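Local coordinates for protein uncharacterized ACR, COG1565 superfamily (Burkholderia thailandensis, PDB 4F3N) that is of uncharacterised function but binds S-adenosylhomocysteine, has a methyltransferase fold and may methylate protein arginines, at residues 283-288 / 292-297; 409-414 / 421-426. All coordinates share one frame; numbering follows the deposited sequence.

How the contacts relate
The two contacts follow one another along the chain and neither nest nor cross. Contact 1 comes first. It closes the short turn between helix 276-288 and strand 293-298. Contact 2 opens much later. It closes the loop that leaves strand 407-414, the last strand of the chain, and folds residues 421-426 back over it. The two strands are antiparallel neighbours in the large mixed sheet. Ala294 N lies 2.8 Å from Phe412 O, and Phe296 N lies 2.8 Å from Ile410 O, both probable hydrogen bonds. The contacts lie on opposite faces of this strand pair: the helix packs on one, the C-terminal loop on the other.

Contact 1 of 2, residues 283-288 / 292-297; sequences RTVCAM and GAAFFI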
loop_
_atom_site.group_PDB
_atom_site.type_symbol
_atom_site.label_atom_id
_atom_site.label_comp_id
_atom_site.label_asym_id
_atom_site.label_seq_id
_atom_site.Cartn_x
_atom_site.Cartn_y
_atom_site.Cartn_z
ATOM N N ARG A 283 8.171 0.125 -10.883
ATOM C CA ARG A 283 9.066 0.419 -11.990
ATOM C C ARG A 283 9.057 1.899 -12.295
ATOM O O ARG A 283 10.117 2.460 -12.530
ATOM C CB ARG A 283 8.680 -0.370 -13.234
ATOM C CG ARG A 283 8.950 -1.854 -13.099
ATOM C CD ARG A 283 8.543 -2.559 -14.379
ATOM N NE ARG A 283 8.895 -3.972 -14.368
ATOM C CZ ARG A 283 8.399 -4.887 -15.200
ATOM N NH1 ARG A 283 7.514 -4.560 -16.143
ATOM N NH2 ARG A 283 8.824 -6.144 -15.118
ATOM N N THR A 284 7.871 2.498 -12.359
ATOM C CA THR A 284 7.732 3.902 -12.739
ATOM C C THR A 284 8.410 4.788 -11.700
ATOM O O THR A 284 9.110 5.716 -12.043
ATOM C CB THR A 284 6.245 4.292 -12.912
ATOM O OG1 THR A 284 5.667 3.469 -13.962
ATOM C CG2 THR A 284 6.086 5.746 -13.199
ATOM N N VAL A 285 8.179 4.502 -10.425
ATOM C CA VAL A 285 8.846 5.266 -9.351
ATOM C C VAL A 285 10.364 5.186 -9.390
ATOM O O VAL A 285 11.069 6.194 -9.245
ATOM C CB VAL A 285 8.326 4.806 -7.973
ATOM C CG1 VAL A 285 9.118 5.483 -6.832
ATOM C CG2 VAL A 285 6.825 5.080 -7.899
ATOM N N CYS A 286 10.884 3.995 -9.606
ATOM C CA CYS A 286 12.312 3.768 -9.555
ATOM C C CYS A 286 12.993 4.318 -10.819
ATOM O O CYS A 286 14.148 4.737 -10.768
ATOM C CB CYS A 286 12.636 2.297 -9.311
ATOM S SG CYS A 286 12.285 1.779 -7.617
ATOM N N ALA A 287 12.259 4.383 -11.922
ATOM C CA ALA A 287 12.808 5.001 -13.127
ATOM C C ALA A 287 12.810 6.536 -12.968
ATOM O O ALA A 287 13.708 7.239 -13.474
ATOM C CB ALA A 287 12.032 4.569 -14.355
ATOM N N MET A 288 11.816 7.047 -12.274
ATOM C CA MET A 288 11.681 8.484 -11.965
ATOM C C MET A 288 12.733 8.974 -10.994
ATOM O O MET A 288 13.236 10.083 -11.113
ATOM C CB MET A 288 10.278 8.734 -11.370
ATOM C CG MET A 288 10.061 10.098 -10.725
ATOM S SD MET A 288 8.636 10.150 -9.637
ATOM C CE MET A 288 9.302 9.292 -8.211
ATOM N N GLY A 292 18.280 9.613 -4.416
ATOM C CA GLY A 292 17.483 9.553 -3.183
ATOM C C GLY A 292 17.054 8.124 -2.884
ATOM O O GLY A 292 17.762 7.170 -3.198
ATOM N N ALA A 293 15.853 7.960 -2.327
ATOM C CA ALA A 293 15.399 6.660 -1.884
ATOM C C ALA A 293 13.876 6.594 -2.032
ATOM O O ALA A 293 13.194 7.631 -2.133
ATOM C CB ALA A 293 15.786 6.424 -0.409
ATOM N N ALA A 294 13.337 5.393 -2.001
ATOM C CA ALA A 294 11.885 5.169 -2.044
ATOM C C ALA A 294 11.621 4.079 -1.034
ATOM O O ALA A 294 12.245 3.003 -1.119
ATOM C CB ALA A 294 11.362 4.789 -3.433
ATOM N N PHE A 295 10.766 4.371 -0.057
ATOM C CA PHE A 295 10.350 3.427 0.978
ATOM C C PHE A 295 8.904 3.026 0.733
ATOM O O PHE A 295 8.063 3.910 0.585
ATOM C CB PHE A 295 10.385 4.071 2.353
ATOM C CG PHE A 295 11.781 4.500 2.825
ATOM C CD1 PHE A 295 12.540 3.659 3.652
ATOM C CD2 PHE A 295 12.287 5.710 2.457
ATOM C CE1 PHE A 295 13.791 4.042 4.128
ATOM C CE2 PHE A 295 13.529 6.106 2.913
ATOM C CZ PHE A 295 14.268 5.273 3.752
ATOM N N PHE A 296 8.639 1.720 0.682
ATOM C CA PHE A 296 7.283 1.176 0.663
ATOM C C PHE A 296 7.023 0.365 1.902
ATOM O O PHE A 296 7.826 -0.495 2.238
ATOM C CB PHE A 296 7.059 0.340 -0.596
ATOM C CG PHE A 296 7.227 1.133 -1.861
ATOM C CD1 PHE A 296 6.234 2.005 -2.303
ATOM C CD2 PHE A 296 8.392 1.038 -2.589
ATOM C CE1 PHE A 296 6.394 2.729 -3.496
ATOM C CE2 PHE A 296 8.574 1.805 -3.738
ATOM C CZ PHE A 296 7.577 2.629 -4.188
ATOM N N ILE A 297 5.959 0.700 2.624
ATOM C CA ILE A 297 5.568 0.045 3.845
ATOM C C ILE A 297 4.248 -0.645 3.574
ATOM O O ILE A 297 3.295 0.009 3.110
ATOM C CB ILE A 297 5.342 1.065 4.988
ATOM C CG1 ILE A 297 6.629 1.922 5.151
ATOM C CG2 ILE A 297 5.005 0.334 6.313
ATOM C CD1 ILE A 297 6.417 3.386 4.834
#
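Val285 reaches from the helix with one methyl and touches two residues of the strand. The methyl is CG1. It lies 4.1 Å from Ala294 CB and 4.2 Å from Phe296 CZ. The first torsion of Val285 (174°) sets CG1 opposite the backbone N and leaves CG2 beside that N. CG1 thus becomes the branch that meets the strand. Phe296 comes from the opposite direction. Its CG stands beside its own backbone N and away from the carbonyl carbon (chi1 -60°), and CZ leads toward the helix. Val285 CG1 sits at the ring edge, near the ring plane, and not over a face. Ala294 and Phe296 are two residues apart, so both project from the same face of the strand. Ala294 CB is 4.1 Å from Phe296 CE2, and the methyl and the ring together form the surface that Val285 meets. All three residues are buried, and the contact between them is purely apolar. Leu203 also touches Val285, while Ile410 and Phe412 of the neighbouring strand 407-414 also touch the Phe296 side chain. Cys286 O accepts a hydrogen bond from Arg414 NH2, which ties the helix to that same strand. The helix is followed by a short link of three residues and then by a strand parallel to 210-214. This is the helix-to-strand return of a Rossmann-like methyltransferase sheet, with the helix covering one face.

Contact 2 of 2, residues 409-414 / 421-426; sequences VIAFSR and DAFARG. With SO4 (sulfate ion), chain C.
Phe423 pushes its ring from the C-terminal loop onto strand 407-414, where Val409 and Ala411 receive it. Ala411 CB is 3.7 Å from both CZ and CE2 of Phe423, and it approaches the ring obliquely. Val409 CG1 also reaches Phe423 CZ, at 4.0 Å, from a direction roughly at right angles to that of Ala411 CB. The valine side chain crosses the phenylalanine at about a right angle, and its rotation (chi1 -176°) makes CG1 the branch that meets CZ. Phe423 CE1 lies 3.7 Å from Val409 O, which sits at the ring edge and near its plane. Three further residues complete the ring's direct surroundings: Phe366 of helix 363-369 meets it edge to face, and Phe295 and Thr361 touch it. In the next layer, bonds to the backbone position the loop that carries Phe423. Ala424 N bonds to Asp421 O at 3.1 Å, and Asn369 ND2 donates to both Ala422 O and Arg425 O. Gly426 O is bonded to Thr361 OG1. Further out, Gly426 N donates to O4 of a sulfate at 2.7 Å. The bond is bent, at 133°, and the ion probably comes from the crystallisation liquor. The chemistry is therefore divided: polar bonds fix the course of the loop, while the buried ring adds apolar packing on the sheet. The Val409 oxygen at the ring's C-H edge probably contributes a weak electrostatic attraction at most.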
loop_
_atom_site.group_PDB
_atom_site.type_symbol
_atom_site.label_atom_id
_atom_site.label_comp_id
_atom_site.label_asym_id
_atom_site.label_seq_id
_atom_site.Cartn_x
_atom_site.Cartn_y
_atom_site.Cartn_z
ATOM N N VAL A 409 8.987 -3.376 5.396
ATOM C CA VAL A 409 9.487 -2.196 4.714
ATOM C C VAL A 409 10.494 -2.636 3.667
ATOM O O VAL A 409 11.449 -3.355 3.997
ATOM C CB VAL A 409 10.178 -1.237 5.685
ATOM C CG1 VAL A 409 10.589 0.009 4.947
ATOM C CG2 VAL A 409 9.225 -0.867 6.877
ATOM N N ILE A 410 10.289 -2.172 2.431
ATOM C CA ILE A 410 11.273 -2.330 1.351
ATOM C C ILE A 410 11.688 -0.926 0.874
ATOM O O ILE A 410 10.877 -0.012 0.855
ATOM C CB ILE A 410 10.735 -3.221 0.197
ATOM C CG1 ILE A 410 11.867 -3.673 -0.723
ATOM C CG2 ILE A 410 9.628 -2.514 -0.623
ATOM C CD1 ILE A 410 11.479 -4.931 -1.529
ATOM N N ALA A 411 12.966 -0.744 0.559
ATOM C CA ALA A 411 13.444 0.529 0.092
ATOM C C ALA A 411 14.413 0.354 -1.068
ATOM O O ALA A 411 15.175 -0.608 -1.101
ATOM C CB ALA A 411 14.123 1.296 1.219
ATOM N N PHE A 412 14.354 1.291 -1.995
ATOM C CA PHE A 412 15.226 1.384 -3.153
ATOM C C PHE A 412 15.964 2.721 -3.123
ATOM O O PHE A 412 15.504 3.713 -2.525
ATOM C CB PHE A 412 14.386 1.279 -4.435
ATOM C CG PHE A 412 13.580 0.022 -4.537
ATOM C CD1 PHE A 412 14.185 -1.146 -4.942
ATOM C CD2 PHE A 412 12.229 -0.006 -4.174
ATOM C CE1 PHE A 412 13.451 -2.323 -5.018
ATOM C CE2 PHE A 412 11.501 -1.175 -4.255
ATOM C CZ PHE A 412 12.107 -2.318 -4.711
ATOM N N SER A 413 17.089 2.799 -3.817
ATOM C CA SER A 413 17.871 4.005 -3.786
ATOM C C SER A 413 18.695 4.207 -5.042
ATOM O O SER A 413 18.922 3.288 -5.818
ATOM C CB SER A 413 18.796 4.063 -2.570
ATOM O OG SER A 413 19.704 2.970 -2.565
ATOM N N ARG A 414 19.067 5.462 -5.229
ATOM C CA ARG A 414 20.081 5.848 -6.211
ATOM C C ARG A 414 20.939 6.902 -5.560
ATOM O O ARG A 414 20.444 7.858 -4.951
ATOM C CB ARG A 414 19.470 6.415 -7.466
ATOM C CG ARG A 414 18.623 5.433 -8.218
ATOM C CD ARG A 414 18.313 6.024 -9.574
ATOM N NE ARG A 414 17.324 5.265 -10.322
ATOM C CZ ARG A 414 17.605 4.458 -11.335
ATOM N NH1 ARG A 414 18.868 4.218 -11.709
ATOM N NH2 ARG A 414 16.604 3.861 -11.977
ATOM N N ASP A 421 20.963 2.873 8.896
ATOM C CA ASP A 421 20.875 2.280 10.244
ATOM C C ASP A 421 19.579 1.477 10.350
ATOM O O ASP A 421 19.534 0.421 10.981
ATOM C CB ASP A 421 20.925 3.378 11.321
ATOM C CG ASP A 421 22.283 4.111 11.360
ATOM O OD1 ASP A 421 23.222 3.696 10.655
ATOM O OD2 ASP A 421 22.393 5.117 12.073
ATOM N N ALA A 422 18.513 1.954 9.713
ATOM C CA ALA A 422 17.232 1.245 9.835
ATOM C C ALA A 422 17.215 -0.171 9.302
ATOM O O ALA A 422 16.374 -0.971 9.757
ATOM C CB ALA A 422 16.096 2.056 9.224
ATOM N N PHE A 423 18.137 -0.502 8.397
ATOM C CA PHE A 423 18.222 -1.829 7.817
ATOM C C PHE A 423 19.503 -2.567 8.241
ATOM O O PHE A 423 19.746 -3.687 7.763
ATOM C CB PHE A 423 18.195 -1.770 6.283
ATOM C CG PHE A 423 16.890 -1.269 5.673
ATOM C CD1 PHE A 423 15.737 -2.045 5.687
ATOM C CD2 PHE A 423 16.838 -0.033 5.064
ATOM C CE1 PHE A 423 14.568 -1.586 5.087
ATOM C CE2 PHE A 423 15.667 0.453 4.479
ATOM C CZ PHE A 423 14.534 -0.332 4.487
ATOM N N ALA A 424 20.315 -1.989 9.128
ATOM C CA ALA A 424 21.691 -2.544 9.401
ATOM C C ALA A 424 21.730 -3.792 10.292
ATOM O O ALA A 424 22.765 -4.475 10.396
ATOM C CB ALA A 424 22.593 -1.457 9.991
ATOM N N ARG A 425 20.666 -4.080 11.003
ATOM C CA ARG A 425 20.566 -5.334 11.751
ATOM C C ARG A 425 19.329 -6.071 11.264
ATOM O O ARG A 425 18.257 -5.467 11.126
ATOM C CB ARG A 425 20.505 -5.056 13.275
ATOM N N GLY A 426 19.485 -7.339 10.886
ATOM C CA GLY A 426 18.333 -8.190 10.608
ATOM C C GLY A 426 17.742 -7.966 9.237
ATOM O O GLY A 426 16.544 -8.214 9.032
HETATM S S SO4 C . 22.259 -9.396 11.180
HETATM O O1 SO4 C . 21.220 -9.980 10.293
HETATM O O2 SO4 C . 22.777 -10.480 12.058
HETATM O O3 SO4 C . 23.324 -8.803 10.344
HETATM O O4 SO4 C . 21.688 -8.355 12.059
#